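Local atomic coordinates of glycerophosphoryl diester phosphodiesterase (Parabacteroides distasonis, PDB entry 3MZ2), a protein that probably hydrolyses glycerophosphodiesters to an alcohol and glycerol phosphate. Residues A[32-37]-A[58-63]; A[70-75]-A[96-101]; A[233-238]-A[261-266]; A[250-255]-A[272-277]. One frame throughout, in Å; residues are numbered along the deposited sequence. Where two conformers were deposited one is given.

Contact 1 (A[32-37]-A[58-63]). With SO4 (sulfate ion), chain C.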
# COMPACT_ATOMS: atom_id res chain seq x y z
N PRO A 32 -11.65 -26.17 10.84
CA PRO A 32 -11.31 -25.31 9.70
C PRO A 32 -12.04 -23.98 9.84
O PRO A 32 -13.26 -23.98 10.15
CB PRO A 32 -11.83 -26.10 8.48
CG PRO A 32 -11.69 -27.53 8.91
CD PRO A 32 -12.07 -27.51 10.41
N LEU A 33 -11.33 -22.88 9.57
CA LEU A 33 -11.87 -21.53 9.72
C LEU A 33 -12.10 -20.82 8.39
O LEU A 33 -11.44 -21.12 7.40
CB LEU A 33 -10.95 -20.71 10.60
CG LEU A 33 -10.77 -21.24 12.00
CD1 LEU A 33 -9.87 -20.25 12.78
CD2 LEU A 33 -12.11 -21.47 12.79
N ILE A 34 -13.04 -19.88 8.35
CA ILE A 34 -13.34 -19.10 7.17
C ILE A 34 -13.27 -17.62 7.50
O ILE A 34 -13.76 -17.15 8.57
CB ILE A 34 -14.73 -19.42 6.64
CG1 ILE A 34 -14.88 -20.90 6.24
CG2 ILE A 34 -15.09 -18.57 5.37
CD1 ILE A 34 -16.32 -21.36 5.79
N SER A 35 -12.66 -16.88 6.60
CA SER A 35 -12.60 -15.41 6.72
C SER A 35 -13.14 -14.79 5.45
O SER A 35 -12.79 -15.23 4.35
CB SER A 35 -11.16 -14.97 7.01
OG SER A 35 -11.08 -13.62 7.40
N GLY A 36 -14.03 -13.81 5.59
CA GLY A 36 -14.62 -13.12 4.47
C GLY A 36 -13.69 -12.06 3.98
O GLY A 36 -13.49 -11.04 4.66
N HIS A 37 -13.12 -12.26 2.80
CA HIS A 37 -12.31 -11.25 2.12
C HIS A 37 -13.13 -10.01 1.76
O HIS A 37 -14.16 -10.09 1.05
CB HIS A 37 -11.72 -11.85 0.84
CG HIS A 37 -10.75 -10.96 0.12
ND1 HIS A 37 -11.02 -10.40 -1.11
CD2 HIS A 37 -9.49 -10.57 0.44
CE1 HIS A 37 -9.98 -9.71 -1.52
NE2 HIS A 37 -9.03 -9.81 -0.61
N SER A 58 -25.15 -15.72 8.93
CA SER A 58 -26.36 -16.55 8.90
C SER A 58 -26.09 -17.97 8.39
O SER A 58 -26.80 -18.91 8.73
CB SER A 58 -27.45 -15.89 8.04
OG SER A 58 -27.73 -14.57 8.47
N TYR A 59 -25.05 -18.11 7.55
CA TYR A 59 -24.65 -19.41 6.97
C TYR A 59 -23.42 -20.06 7.62
O TYR A 59 -23.30 -21.28 7.65
CB TYR A 59 -24.34 -19.23 5.49
CG TYR A 59 -25.51 -18.83 4.64
CD1 TYR A 59 -25.81 -17.51 4.44
CD2 TYR A 59 -26.28 -19.79 3.98
CE1 TYR A 59 -26.88 -17.11 3.64
CE2 TYR A 59 -27.36 -19.42 3.17
CZ TYR A 59 -27.65 -18.07 3.01
OH TYR A 59 -28.71 -17.64 2.22
N THR A 60 -22.48 -19.25 8.12
CA THR A 60 -21.27 -19.76 8.68
C THR A 60 -20.64 -18.87 9.71
O THR A 60 -20.70 -17.66 9.56
CB THR A 60 -20.23 -20.02 7.52
OG1 THR A 60 -19.03 -20.60 8.04
CG2 THR A 60 -19.90 -18.71 6.74
N PRO A 61 -19.97 -19.43 10.74
CA PRO A 61 -19.07 -18.57 11.50
C PRO A 61 -17.95 -18.09 10.60
O PRO A 61 -17.51 -18.82 9.73
CB PRO A 61 -18.53 -19.49 12.60
CG PRO A 61 -18.75 -20.82 12.13
CD PRO A 61 -19.90 -20.83 11.20
N ALA A 62 -17.52 -16.84 10.79
CA ALA A 62 -16.43 -16.31 10.00
C ALA A 62 -15.87 -15.08 10.72
O ALA A 62 -16.54 -14.48 11.54
CB ALA A 62 -16.92 -15.92 8.59
N THR A 63 -14.63 -14.74 10.37
CA THR A 63 -14.02 -13.46 10.64
C THR A 63 -14.12 -12.65 9.36
O THR A 63 -14.48 -13.18 8.31
CB THR A 63 -12.56 -13.58 11.03
OG1 THR A 63 -11.87 -14.31 10.01
CG2 THR A 63 -12.43 -14.32 12.37
S SO4 C . -7.06 -7.21 -1.55
O1 SO4 C . -8.26 -6.73 -0.88
O2 SO4 C . -6.49 -8.29 -0.73
O3 SO4 C . -7.34 -7.74 -2.90
O4 SO4 C . -6.17 -6.04 -1.76
O HOH W 1 -15.03 -19.96 10.56

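Contact 2 (A[70-75]-A[96-101])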
# COMPACT_ATOMS: atom_id res chain seq x y z
N LEU A 70 -10.01 6.75 4.57
CA LEU A 70 -10.39 8.06 5.07
C LEU A 70 -11.28 8.89 4.14
O LEU A 70 -11.07 8.95 2.93
CB LEU A 70 -9.12 8.87 5.38
CG LEU A 70 -8.22 8.42 6.50
CD1 LEU A 70 -6.90 9.24 6.53
CD2 LEU A 70 -8.99 8.49 7.83
N THR A 71 -12.24 9.58 4.72
CA THR A 71 -13.07 10.54 4.00
C THR A 71 -12.40 11.90 3.99
O THR A 71 -11.33 12.08 4.60
CB THR A 71 -14.42 10.71 4.71
OG1 THR A 71 -14.20 11.28 6.00
CG2 THR A 71 -15.15 9.37 4.85
N LYS A 72 -13.05 12.86 3.35
CA LYS A 72 -12.53 14.24 3.32
C LYS A 72 -12.41 14.81 4.72
O LYS A 72 -11.51 15.60 4.99
CB LYS A 72 -13.43 15.16 2.48
CG LYS A 72 -12.90 16.59 2.40
CD LYS A 72 -13.82 17.54 1.66
CE LYS A 72 -13.13 18.90 1.41
NZ LYS A 72 -14.09 20.02 1.12
N ASP A 73 -13.35 14.43 5.60
CA ASP A 73 -13.33 14.90 7.00
C ASP A 73 -12.67 13.90 7.99
O ASP A 73 -12.95 13.96 9.19
CB ASP A 73 -14.72 15.41 7.47
CG ASP A 73 -15.85 14.41 7.26
OD1 ASP A 73 -15.69 13.44 6.48
OD2 ASP A 73 -16.92 14.66 7.88
N SER A 74 -11.83 13.00 7.46
CA SER A 74 -10.95 12.15 8.26
C SER A 74 -11.72 11.10 9.11
O SER A 74 -11.22 10.62 10.14
CB SER A 74 -10.00 13.02 9.10
OG SER A 74 -9.04 13.67 8.25
N VAL A 75 -12.93 10.77 8.65
CA VAL A 75 -13.72 9.68 9.18
C VAL A 75 -13.19 8.42 8.51
O VAL A 75 -12.94 8.41 7.31
CB VAL A 75 -15.20 9.90 8.92
CG1 VAL A 75 -16.04 8.70 9.41
CG2 VAL A 75 -15.64 11.21 9.60
N ASP A 96 -12.48 12.55 -1.52
CA ASP A 96 -13.10 13.83 -2.00
C ASP A 96 -14.40 14.20 -1.29
O ASP A 96 -14.91 15.30 -1.51
CB ASP A 96 -13.47 13.83 -3.50
CG ASP A 96 -12.30 13.57 -4.44
OD1 ASP A 96 -11.21 14.16 -4.25
OD2 ASP A 96 -12.56 12.84 -5.44
N TYR A 97 -14.97 13.29 -0.50
CA TYR A 97 -16.30 13.48 0.07
C TYR A 97 -16.26 13.38 1.59
O TYR A 97 -15.52 12.59 2.14
CB TYR A 97 -17.25 12.39 -0.45
CG TYR A 97 -17.44 12.43 -1.94
CD1 TYR A 97 -18.37 13.27 -2.51
CD2 TYR A 97 -16.74 11.55 -2.78
CE1 TYR A 97 -18.57 13.31 -3.89
CE2 TYR A 97 -16.93 11.59 -4.16
CZ TYR A 97 -17.85 12.46 -4.70
OH TYR A 97 -18.08 12.51 -6.06
N THR A 98 -17.05 14.21 2.26
CA THR A 98 -17.28 14.02 3.67
C THR A 98 -18.06 12.75 3.87
O THR A 98 -18.72 12.27 2.92
CB THR A 98 -18.08 15.16 4.30
OG1 THR A 98 -19.37 15.22 3.70
CG2 THR A 98 -17.37 16.50 4.09
N TRP A 99 -18.05 12.26 5.11
CA TRP A 99 -18.86 11.11 5.51
C TRP A 99 -20.33 11.36 5.15
O TRP A 99 -20.97 10.51 4.56
CB TRP A 99 -18.70 10.76 7.02
CG TRP A 99 -19.78 9.77 7.47
CD1 TRP A 99 -19.76 8.40 7.33
CD2 TRP A 99 -21.05 10.08 8.05
NE1 TRP A 99 -20.92 7.85 7.84
CE2 TRP A 99 -21.73 8.86 8.27
CE3 TRP A 99 -21.69 11.27 8.39
CZ2 TRP A 99 -23.02 8.80 8.83
CZ3 TRP A 99 -22.97 11.21 8.96
CH2 TRP A 99 -23.61 9.99 9.17
N GLU A 100 -20.85 12.53 5.50
CA GLU A 100 -22.24 12.84 5.22
C GLU A 100 -22.54 12.79 3.72
O GLU A 100 -23.57 12.24 3.32
CB GLU A 100 -22.61 14.18 5.81
CG GLU A 100 -24.09 14.45 5.75
CD GLU A 100 -24.46 15.76 6.38
OE1 GLU A 100 -23.57 16.42 6.95
OE2 GLU A 100 -25.65 16.12 6.30
N GLU A 101 -21.65 13.35 2.89
CA GLU A 101 -21.82 13.28 1.43
C GLU A 101 -21.78 11.84 0.91
O GLU A 101 -22.61 11.45 0.08
CB GLU A 101 -20.74 14.12 0.73
CG GLU A 101 -20.91 15.62 0.96
CD GLU A 101 -19.69 16.43 0.58
OE1 GLU A 101 -18.57 15.89 0.53
OE2 GLU A 101 -19.85 17.64 0.39
O HOH W 2 -19.68 14.37 7.38

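Contact 3 (A[233-238]-A[261-266])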
# COMPACT_ATOMS: atom_id res chain seq x y z
N ILE A 233 -4.81 -19.56 3.64
CA ILE A 233 -4.76 -19.30 2.19
C ILE A 233 -5.87 -18.35 1.78
O ILE A 233 -7.00 -18.50 2.21
CB ILE A 233 -4.92 -20.64 1.39
CG1 ILE A 233 -3.67 -21.52 1.55
CG2 ILE A 233 -5.28 -20.40 -0.05
CD1 ILE A 233 -2.45 -21.02 0.76
N SER A 234 -5.55 -17.39 0.91
CA SER A 234 -6.57 -16.53 0.35
C SER A 234 -6.85 -17.04 -1.04
O SER A 234 -5.95 -17.09 -1.89
CB SER A 234 -6.12 -15.10 0.22
OG SER A 234 -7.17 -14.35 -0.43
N THR A 235 -8.11 -17.41 -1.27
CA THR A 235 -8.58 -17.88 -2.56
C THR A 235 -9.10 -16.73 -3.44
O THR A 235 -9.52 -16.95 -4.59
CB THR A 235 -9.66 -18.95 -2.40
OG1 THR A 235 -10.73 -18.48 -1.60
CG2 THR A 235 -9.05 -20.24 -1.77
N ALA A 236 -9.06 -15.50 -2.93
CA ALA A 236 -9.64 -14.38 -3.68
C ALA A 236 -9.02 -14.23 -5.07
O ALA A 236 -9.73 -14.09 -6.04
CB ALA A 236 -9.57 -13.04 -2.85
N PRO A 237 -7.69 -14.30 -5.18
CA PRO A 237 -7.12 -14.17 -6.54
C PRO A 237 -7.05 -15.46 -7.32
O PRO A 237 -6.75 -15.48 -8.55
CB PRO A 237 -5.69 -13.64 -6.26
CG PRO A 237 -5.39 -13.95 -4.89
CD PRO A 237 -6.67 -14.30 -4.13
N SER A 238 -7.31 -16.55 -6.62
CA SER A 238 -7.01 -17.87 -7.17
C SER A 238 -8.31 -18.69 -7.29
O SER A 238 -9.06 -18.50 -8.26
CB SER A 238 -5.95 -18.55 -6.31
OG SER A 238 -6.30 -18.51 -4.91
N ASP A 261 -5.46 -24.20 7.56
CA ASP A 261 -6.35 -24.01 8.72
C ASP A 261 -7.49 -23.07 8.43
O ASP A 261 -8.61 -23.22 8.99
CB ASP A 261 -5.54 -23.55 9.94
CG ASP A 261 -4.34 -24.45 10.19
OD1 ASP A 261 -4.57 -25.67 10.39
OD2 ASP A 261 -3.20 -23.96 10.05
N ILE A 262 -7.21 -22.05 7.61
CA ILE A 262 -8.15 -20.97 7.39
C ILE A 262 -8.19 -20.68 5.88
O ILE A 262 -7.16 -20.64 5.24
CB ILE A 262 -7.73 -19.66 8.17
CG1 ILE A 262 -7.35 -19.96 9.64
CG2 ILE A 262 -8.83 -18.62 8.05
CD1 ILE A 262 -6.74 -18.80 10.43
N ILE A 263 -9.40 -20.55 5.34
CA ILE A 263 -9.58 -20.03 3.96
C ILE A 263 -10.17 -18.63 4.02
O ILE A 263 -11.26 -18.43 4.63
CB ILE A 263 -10.50 -20.93 3.15
CG1 ILE A 263 -9.77 -22.24 2.88
CG2 ILE A 263 -10.85 -20.26 1.82
CD1 ILE A 263 -10.69 -23.37 2.32
N GLU A 264 -9.45 -17.66 3.45
CA GLU A 264 -10.00 -16.32 3.20
C GLU A 264 -10.52 -16.25 1.77
O GLU A 264 -9.79 -16.56 0.82
CB GLU A 264 -8.96 -15.23 3.39
CG GLU A 264 -9.49 -13.82 3.13
CD GLU A 264 -8.38 -12.81 3.01
OE1 GLU A 264 -7.61 -12.85 2.02
OE2 GLU A 264 -8.26 -12.00 3.90
N SER A 265 -11.78 -15.83 1.62
CA SER A 265 -12.48 -15.93 0.35
C SER A 265 -13.46 -14.81 0.14
O SER A 265 -14.09 -14.32 1.13
CB SER A 265 -13.19 -17.30 0.29
OG SER A 265 -13.97 -17.50 -0.86
N ASP A 266 -13.66 -14.43 -1.13
CA ASP A 266 -14.74 -13.52 -1.50
C ASP A 266 -16.09 -14.26 -1.44
O ASP A 266 -17.11 -13.63 -1.50
CB ASP A 266 -14.55 -12.94 -2.91
CG ASP A 266 -13.47 -11.88 -2.98
OD1 ASP A 266 -13.30 -11.16 -1.99
OD2 ASP A 266 -12.79 -11.78 -4.03
O HOH W 3 -12.33 -13.12 -6.29

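Contact 4 (A[250-255]-A[272-277])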
# COMPACT_ATOMS: atom_id res chain seq x y z
N GLU A 250 -14.55 -28.14 -4.95
CA GLU A 250 -13.45 -29.09 -4.95
C GLU A 250 -12.16 -28.42 -4.48
O GLU A 250 -11.40 -28.99 -3.65
CB GLU A 250 -13.27 -29.72 -6.34
CG GLU A 250 -12.23 -30.86 -6.35
CD GLU A 250 -10.81 -30.38 -6.36
OE1 GLU A 250 -10.52 -29.34 -7.01
OE2 GLU A 250 -9.98 -31.06 -5.69
N ALA A 251 -11.91 -27.21 -4.97
CA ALA A 251 -10.72 -26.47 -4.63
C ALA A 251 -10.65 -26.12 -3.14
O ALA A 251 -9.63 -26.26 -2.48
CB ALA A 251 -10.64 -25.18 -5.50
N TYR A 252 -11.77 -25.69 -2.56
CA TYR A 252 -11.81 -25.36 -1.15
C TYR A 252 -11.54 -26.59 -0.29
O TYR A 252 -10.78 -26.54 0.67
CB TYR A 252 -13.14 -24.71 -0.76
CG TYR A 252 -13.49 -23.44 -1.53
CD1 TYR A 252 -12.55 -22.46 -1.78
CD2 TYR A 252 -14.80 -23.23 -1.97
CE1 TYR A 252 -12.87 -21.30 -2.48
CE2 TYR A 252 -15.14 -22.08 -2.68
CZ TYR A 252 -14.18 -21.11 -2.92
OH TYR A 252 -14.54 -19.98 -3.62
N ARG A 253 -12.15 -27.72 -0.64
CA ARG A 253 -11.83 -28.97 0.05
C ARG A 253 -10.37 -29.40 -0.06
O ARG A 253 -9.77 -29.82 0.92
CB ARG A 253 -12.80 -30.10 -0.39
CG ARG A 253 -14.21 -29.94 0.16
CD ARG A 253 -15.06 -31.13 -0.21
NE ARG A 253 -15.32 -31.28 -1.64
CZ ARG A 253 -16.35 -30.74 -2.30
NH1 ARG A 253 -17.28 -29.99 -1.65
NH2 ARG A 253 -16.47 -30.97 -3.61
N MSE A 254 -9.78 -29.26 -1.25
CA MSE A 254 -8.38 -29.63 -1.45
C MSE A 254 -7.48 -28.81 -0.52
O MSE A 254 -6.56 -29.34 0.10
CB MSE A 254 -8.01 -29.44 -2.92
CG MSE A 254 -6.58 -29.68 -3.22
SE MSE A 254 -6.34 -30.23 -5.11
CE MSE A 254 -7.17 -28.66 -6.02
N ILE A 255 -7.79 -27.52 -0.35
CA ILE A 255 -7.00 -26.66 0.53
C ILE A 255 -7.02 -27.20 1.95
O ILE A 255 -5.97 -27.32 2.59
CB ILE A 255 -7.44 -25.20 0.50
CG1 ILE A 255 -7.10 -24.61 -0.87
CG2 ILE A 255 -6.76 -24.43 1.63
CD1 ILE A 255 -7.91 -23.37 -1.27
N ALA A 272 -18.06 -22.41 3.09
CA ALA A 272 -18.75 -23.13 4.17
C ALA A 272 -19.50 -24.33 3.66
O ALA A 272 -19.39 -25.41 4.22
CB ALA A 272 -19.73 -22.19 4.89
N GLU A 273 -20.29 -24.16 2.60
CA GLU A 273 -21.01 -25.30 2.02
C GLU A 273 -20.07 -26.39 1.52
O GLU A 273 -20.35 -27.59 1.72
CB GLU A 273 -22.00 -24.81 0.93
CG GLU A 273 -23.05 -23.93 1.59
CD GLU A 273 -24.18 -23.44 0.72
OE1 GLU A 273 -24.24 -23.85 -0.47
OE2 GLU A 273 -25.03 -22.64 1.26
N ALA A 274 -18.95 -26.00 0.90
CA ALA A 274 -18.01 -26.98 0.33
C ALA A 274 -17.31 -27.82 1.40
O ALA A 274 -17.11 -29.02 1.20
CB ALA A 274 -16.95 -26.27 -0.52
N ILE A 275 -16.93 -27.19 2.52
CA ILE A 275 -16.13 -27.84 3.56
C ILE A 275 -16.92 -28.33 4.75
O ILE A 275 -16.34 -28.86 5.67
CB ILE A 275 -14.93 -27.01 4.00
CG1 ILE A 275 -15.30 -25.84 4.97
CG2 ILE A 275 -14.16 -26.47 2.74
CD1 ILE A 275 -14.13 -25.08 5.42
N SER A 276 -18.26 -28.21 4.69
CA SER A 276 -19.10 -28.57 5.85
C SER A 276 -18.82 -30.01 6.32
O SER A 276 -18.74 -30.30 7.53
CB SER A 276 -20.60 -28.40 5.51
OG SER A 276 -21.05 -29.26 4.48
N SER A 277 -18.65 -30.92 5.36
CA SER A 277 -18.40 -32.33 5.68
C SER A 277 -17.02 -32.60 6.29
O SER A 277 -16.77 -33.72 6.73
CB SER A 277 -18.56 -33.19 4.42
OG SER A 277 -17.44 -32.99 3.61

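Contact 1 (A[32-37]-A[58-63])
Ile34 and Thr63 carry this contact, with Ser35 and Thr60 filling in beside them. The carbonyl oxygen Ile34 O accepts from Thr63 N at 3.1 Å, and Ala62 CA sends a CA-H...O contact to the same oxygen. Gly36 N then bonds almost straight to Thr63 O (2.8 Å, 169°), so both backbone polar groups of Thr63 are gripped in the manner of a parallel pair. On one face of that pair the hydroxyls Ser35 OG and Thr63 OG1 are hydrogen-bonded at 2.8 Å. Ile34 has CG1 anti to its carbonyl carbon (chi1 -60°), and CD1 at the end of that branch lies 3.6 Å from Thr60 OG1. This hydroxyl donates to Pro61 O, 2.9 Å from OG1. A water accepts from Ile34 N (3.0 Å) and donates to Pro61 O, bridging the two segments where direct pairing has not yet begun. Beyond the strand end, His37 NE2 holds a sulfate with Arg38 and His80, consistent with a phosphate-binding site. The pairing belongs to the beta-alpha-beta unit of strand 33-36, helix 50-59 and strand 63-70; strand 262-265 is the other neighbour of 33-36, and helix 268-275 packs on Ile34 and Thr60 through Ala272.

Contact 2 (A[70-75]-A[96-101])
The carboxylate of Asp73 is the flat group that joins the two segments: its OD1 is approached from opposite faces of the plane, by Trp99 N on the syn side (3.0 Å, N-H...O 153°) and by Thr71 OG1 on the anti side, 2.7 Å from OD1. The Trp99 ring has a water in plane at its edge, and Val75 CG1 lies obliquely to it. The Tyr97 ring turns from the contact to meet Phe105 edge-to-face, its OH bonded to Thr91 O. Asp73 has CG between its backbone N and carbonyl carbon (chi1 53°), and its side chain crosses that of Thr98 at about a right angle. Next to it, Lys72 N gives a nearly straight bond to Tyr97 O (2.8 Å, 169°), approaching from above the carbonyl plane. The apolar part is small, with Val75 CG2 4.0 Å from Trp99 CB. Thr98 is the N-cap of helix 99-102 and forms a capping box with Glu101: Glu101 N donates to Thr98 OG1 at 3.1 Å, and Thr98 N to Glu101 OE1 at 2.9 Å. The water donates to Asp73 OD2 and accepts from Glu100 N, 2.9 Å away. The carboxylate from the type I turn Thr71-Ser74 thus takes up N-H groups of the first helical turn, directly or through water, and this setting would probably favour its ionised form.

Contact 3 (A[233-238]-A[261-266])
Ser234 and Glu264 pair side by side on neighbouring parallel strands of the TIM barrel, the last beta-alpha-beta unit before the barrel closes. The backbone ladder has three bonds: Ile233 N to Ile262 O (3.0 Å), Glu264 N to Ile233 O (2.9 Å) and Thr235 N to Glu264 O (2.8 Å). Ser234 CA adds a CA-H...O contact to Glu264 O. Among the side chains, Ser234 OG donates to the anti lone pair of Glu264 OE1 at 2.9 Å. In the glutamate, CG is anti to the backbone N (chi1 -180°) and the chain stays extended beyond it, on the face shared with Ser234 toward the barrel interior, where it also packs on His37. An alanine at Glu264 removes the carboxylate and would probably leave the Ser234 hydroxyl without this acceptor, with the weak bond from Ala236 N left to hold it. On the outward side Thr235 and Ile263 make apolar contact, CG2 to CG2 at 4.0 Å, their side chains crossing obliquely against helix 245-257. The hydroxyls of Thr235 and Ser265 are both bonded to Asp240 OD1, which ties the two strand ends together. Past the ladder, Asp266 OD1 is hydrogen-bonded to His37 ND1, while Ala236 CB rests 3.7 Å from Asp266 OD2.

Contact 4 (A[250-255]-A[272-277])
Arg253 and Ile275 bring the two backbones closest, their CA atoms 5.7 Å apart. Segment 250-255 is regular helix throughout, with bonds such as selenomethionine Met254 N to Glu250 O (2.9 Å); facing it, segment 272-277 lies at the C-terminal part of a shorter helix. Ala274 points its CB at the first helix and meets the edge of the Tyr252 ring, in plane, with CD2 at 4.0 Å. Ile275 has CG2 anti to its own carbonyl carbon, and that methyl packs on Tyr252 CB at 4.0 Å. Both helices, 245-257 and 268-275, belong to the outer layer of the TIM barrel, one before and one after strand 262-265, and the Tyr252 hydroxyl reaches past the contact to Asp240. Arg253 is bent at chi3 (-66°), which swings NE round, and the guanidinium edge faces Ala274 O. The NH1 to Ala274 O bond is 3.0 Å and nearly straight (166°), with the oxygen close to the guanidinium plane. An alanine at Arg253 would probably leave Ala274 O without this donor and open a gap over it, since the arginine methylenes go too. Arg253 CG and CD lie 3.2 and 3.3 Å from that same oxygen.

In the fold
From the N terminus, contact 1 comes first, closing the loop through helix 50-59 that joins two adjacent parallel strands. Contact 2 follows in series, closing a loop that runs from the hairpin turn after strand 63-70 to helix 99-102; its nearest atoms stay about 17 Å from contact 1, and it lies at the surface. Contacts 3 and 4 cross: segment 250-255 falls between the halves of contact 3, while 272-277 comes after them. Together they tie strands 231-234 and 262-265 to the helices outside. Contact 3 joins contact 1 through neighbouring strands 33-36 and 262-265, closing the barrel, and contact 4 touches both, with Pro32 lying against Ile275.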